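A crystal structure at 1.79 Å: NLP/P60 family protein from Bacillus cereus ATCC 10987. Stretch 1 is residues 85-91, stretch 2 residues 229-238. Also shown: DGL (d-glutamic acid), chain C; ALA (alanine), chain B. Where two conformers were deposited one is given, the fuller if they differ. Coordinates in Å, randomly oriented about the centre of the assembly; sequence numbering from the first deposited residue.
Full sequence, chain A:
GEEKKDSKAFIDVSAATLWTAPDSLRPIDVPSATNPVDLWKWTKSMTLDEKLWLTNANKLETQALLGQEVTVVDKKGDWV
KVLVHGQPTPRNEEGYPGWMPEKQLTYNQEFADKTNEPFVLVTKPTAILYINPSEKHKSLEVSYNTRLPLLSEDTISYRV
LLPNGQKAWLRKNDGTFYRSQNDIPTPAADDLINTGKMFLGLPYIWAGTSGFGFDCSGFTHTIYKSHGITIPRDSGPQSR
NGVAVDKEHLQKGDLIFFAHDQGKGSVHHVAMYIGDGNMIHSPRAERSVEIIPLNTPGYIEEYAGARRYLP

Stretch 1 85-91: HGQPTPR
Stretch 2 229-238: ITIPRDSGPQ

Contact between residues 85-91, an irregular segment without helix or strand, and residues 229-238, a loop that enters a helix at Ser235; the two bury 369 Å² in all. Register: CA atoms of Gly86 and Thr230 lie 7.3 Å apart, those of Gln87 and Arg233 5.3 Å, and those of Pro88 and Pro232 4.5 Å, the tightest point. Hydrogen bonds: a single direct one crosses the interface, from Arg233 N to Pro88 O (3.0 Å, N-H...O angle 166°). Pro88, at phi/psi -65/141, presents this carbonyl to the turn made by Pro232 (-59/153) and Arg233 (-65/-41), and Pro232 CA adds a CA-H...O contact to Pro88 O at 3.5 Å. Water bridges: water 1 donates to Pro88 O (2.8 Å from its oxygen) and accepts from Asp234 N (2.9 Å from its oxygen), so the same carbonyl serves two successive backbone amides, one directly and one through solvent. Water 2 lies 2.7 Å from Thr89 OG1 and donates to Asp234 OD2, 2.8 Å from its oxygen; Thr89 (chi1 t, -153/142) also accepts from Arg91 N at OG1 (3.0 Å), which ties the end of its segment into a local turn. Apolar packing: the Pro88 ring, C-gamma exo, sets CG 3.6 Å from Thr230 CG2 and CD 3.4 Å from Ile231 O, and is part of the most extensively covered residue of the contact. Thr230 (chi1 m) points toward the first stretch, its methyl also 3.8 Å from Gly86 O; Ile231 turns its side chain away and offers backbone here. Farther along, Pro90 CD meets Pro237 CG at 3.6 Å, two compact rings in van der Waals contact. Gly86 adopts 90/7, where a CB would jam against the preceding carbonyl, so glycine fits the bend. Polar side chains: Arg233 (t, p, t, chi4 80°) starts toward the first stretch. Buried Gln87 (m, t, chi3 3°) brings OE1 to the guanidinium edge, near its plane, and within 3.9 Å of Arg233 CD; alanine CA covers one guanidinium face. Asp234 (chi1 m) occupies the N-cap position without a side-chain capping bond. Its OD1 accepts from alanine N (2.7 Å) and makes a long salt bridge to Arg233 NH1 (3.8 Å), well out of the guanidinium plane. Helix start: Gln238 N bonds to Asp234 O (2.9 Å), while Gln238 NE2 reaches back to Pro232 O (3.0 Å), bracing the turn. Ser235 (chi1 p) holds d-glutamic acid through N to OXT (2.8 Å) and OG to O (2.7 Å).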

# COMPACT_ATOMS: atom_id res chain seq x y z
N HIS A 85 -8.67 0.42 8.22
CA HIS A 85 -8.76 1.85 8.48
C HIS A 85 -7.68 2.52 7.62
O HIS A 85 -6.57 1.98 7.46
CB HIS A 85 -8.47 2.17 9.95
CG HIS A 85 -9.44 1.57 10.93
ND1 HIS A 85 -9.50 1.97 12.25
CD2 HIS A 85 -10.39 0.62 10.79
CE1 HIS A 85 -10.45 1.29 12.88
NE2 HIS A 85 -10.99 0.45 12.02
N GLY A 86 -8.02 3.67 7.08
CA GLY A 86 -7.05 4.49 6.36
C GLY A 86 -6.97 4.20 4.89
O GLY A 86 -6.12 4.75 4.20
N GLN A 87 -7.89 3.35 4.40
CA GLN A 87 -8.01 3.08 2.99
C GLN A 87 -9.41 3.44 2.55
O GLN A 87 -10.32 2.61 2.57
CB GLN A 87 -7.66 1.62 2.71
CG GLN A 87 -6.17 1.32 2.95
CD GLN A 87 -5.74 -0.03 2.39
OE1 GLN A 87 -6.54 -0.74 1.76
NE2 GLN A 87 -4.48 -0.41 2.65
N PRO A 88 -9.61 4.71 2.18
CA PRO A 88 -11.00 5.13 1.91
C PRO A 88 -11.65 4.44 0.70
O PRO A 88 -10.98 4.15 -0.30
CB PRO A 88 -10.86 6.63 1.66
CG PRO A 88 -9.59 7.02 2.37
CD PRO A 88 -8.68 5.84 2.14
N THR A 89 -12.93 4.12 0.84
CA THR A 89 -13.69 3.54 -0.24
C THR A 89 -15.17 3.91 -0.05
O THR A 89 -15.65 3.96 1.08
CB THR A 89 -13.56 2.00 -0.29
OG1 THR A 89 -14.55 1.46 -1.17
CG2 THR A 89 -13.65 1.37 1.12
N PRO A 90 -15.88 4.18 -1.16
CA PRO A 90 -17.34 4.39 -1.02
C PRO A 90 -18.09 3.14 -0.58
O PRO A 90 -19.27 3.25 -0.23
CB PRO A 90 -17.79 4.78 -2.45
CG PRO A 90 -16.72 4.26 -3.35
CD PRO A 90 -15.43 4.34 -2.54
N ARG A 91 -17.46 1.98 -0.62
CA ARG A 91 -18.10 0.70 -0.24
C ARG A 91 -18.41 0.60 1.26
O ARG A 91 -19.31 -0.15 1.68
CB ARG A 91 -17.23 -0.49 -0.69
CG ARG A 91 -16.96 -0.48 -2.21
CD ARG A 91 -15.84 -1.46 -2.58
NE ARG A 91 -16.19 -2.82 -2.19
CZ ARG A 91 -15.35 -3.85 -2.15
NH1 ARG A 91 -14.06 -3.70 -2.48
NH2 ARG A 91 -15.80 -5.04 -1.79
N ILE A 229 -1.10 12.59 2.80
CA ILE A 229 -2.36 12.87 2.06
C ILE A 229 -3.07 11.55 1.77
O ILE A 229 -2.58 10.72 1.02
CB ILE A 229 -2.08 13.65 0.76
CG1 ILE A 229 -1.36 14.95 1.07
CG2 ILE A 229 -3.40 13.87 -0.01
CD1 ILE A 229 -1.01 15.78 -0.13
N THR A 230 -4.22 11.35 2.41
CA THR A 230 -4.94 10.10 2.27
C THR A 230 -5.94 10.26 1.13
O THR A 230 -6.81 11.14 1.19
CB THR A 230 -5.66 9.75 3.57
OG1 THR A 230 -4.68 9.61 4.60
CG2 THR A 230 -6.43 8.44 3.40
N ILE A 231 -5.72 9.49 0.07
CA ILE A 231 -6.60 9.47 -1.10
C ILE A 231 -7.28 8.09 -1.10
O ILE A 231 -6.83 7.22 -0.40
CB ILE A 231 -5.82 9.77 -2.42
CG1 ILE A 231 -4.99 8.57 -2.90
CG2 ILE A 231 -4.89 10.97 -2.22
CD1 ILE A 231 -4.18 8.82 -4.20
N PRO A 232 -8.37 7.91 -1.84
CA PRO A 232 -9.05 6.61 -1.87
C PRO A 232 -8.12 5.49 -2.34
O PRO A 232 -7.17 5.75 -3.08
CB PRO A 232 -10.21 6.82 -2.85
CG PRO A 232 -10.44 8.30 -2.84
CD PRO A 232 -9.08 8.92 -2.64
N ARG A 233 -8.39 4.28 -1.90
CA ARG A 233 -7.61 3.14 -2.30
C ARG A 233 -7.70 2.80 -3.80
O ARG A 233 -6.69 2.45 -4.40
CB ARG A 233 -8.00 1.91 -1.47
CG ARG A 233 -7.46 0.59 -1.94
CD ARG A 233 -6.02 0.55 -1.83
NE ARG A 233 -5.38 -0.68 -2.35
CZ ARG A 233 -5.10 -0.95 -3.62
NH1 ARG A 233 -5.54 -0.19 -4.61
NH2 ARG A 233 -4.40 -2.03 -3.91
N ASP A 234 -8.90 2.89 -4.38
CA ASP A 234 -9.13 2.42 -5.74
C ASP A 234 -9.13 3.54 -6.80
O ASP A 234 -9.35 4.72 -6.50
CB ASP A 234 -10.45 1.63 -5.79
CG ASP A 234 -10.38 0.28 -5.06
OD1 ASP A 234 -9.29 -0.26 -4.87
OD2 ASP A 234 -11.43 -0.26 -4.67
N SER A 235 -8.92 3.16 -8.05
CA SER A 235 -8.74 4.15 -9.13
C SER A 235 -10.03 4.94 -9.44
O SER A 235 -9.96 6.16 -9.74
CB SER A 235 -8.20 3.48 -10.39
OG SER A 235 -9.17 2.66 -11.02
N GLY A 236 -11.19 4.29 -9.34
CA GLY A 236 -12.45 4.96 -9.65
C GLY A 236 -12.70 6.12 -8.68
O GLY A 236 -12.86 7.28 -9.10
N PRO A 237 -12.71 5.80 -7.38
CA PRO A 237 -12.80 6.84 -6.35
C PRO A 237 -11.68 7.87 -6.40
O PRO A 237 -11.92 9.09 -6.24
CB PRO A 237 -12.75 6.03 -5.06
CG PRO A 237 -13.40 4.69 -5.47
CD PRO A 237 -12.86 4.45 -6.82
N GLN A 238 -10.46 7.43 -6.67
CA GLN A 238 -9.38 8.41 -6.85
C GLN A 238 -9.73 9.43 -7.93
O GLN A 238 -9.39 10.63 -7.84
CB GLN A 238 -8.07 7.72 -7.19
CG GLN A 238 -7.36 7.09 -6.03
CD GLN A 238 -6.02 6.47 -6.39
OE1 GLN A 238 -5.37 6.86 -7.37
NE2 GLN A 238 -5.57 5.48 -5.57
N DGL C . -7.57 -2.22 -8.13
CA DGL C . -7.91 -1.65 -9.44
C DGL C . -8.56 -0.31 -9.31
O DGL C . -9.35 0.11 -10.16
CB DGL C . -6.64 -1.54 -10.30
CG DGL C . -6.90 -1.11 -11.76
CD DGL C . -8.04 -1.83 -12.47
OE1 DGL C . -7.73 -2.67 -13.33
OE2 DGL C . -9.25 -1.54 -12.23
OXT DGL C . -8.26 0.43 -8.36
N ALA B . -9.13 -2.94 -4.87
CA ALA B . -8.12 -3.24 -5.98
C ALA B . -8.54 -2.55 -7.28
O ALA B . -9.74 -2.32 -7.50
CB ALA B . -8.02 -4.74 -6.23
O HOH W 1 -11.40 3.32 -2.93
O HOH W 2 -13.40 1.40 -3.59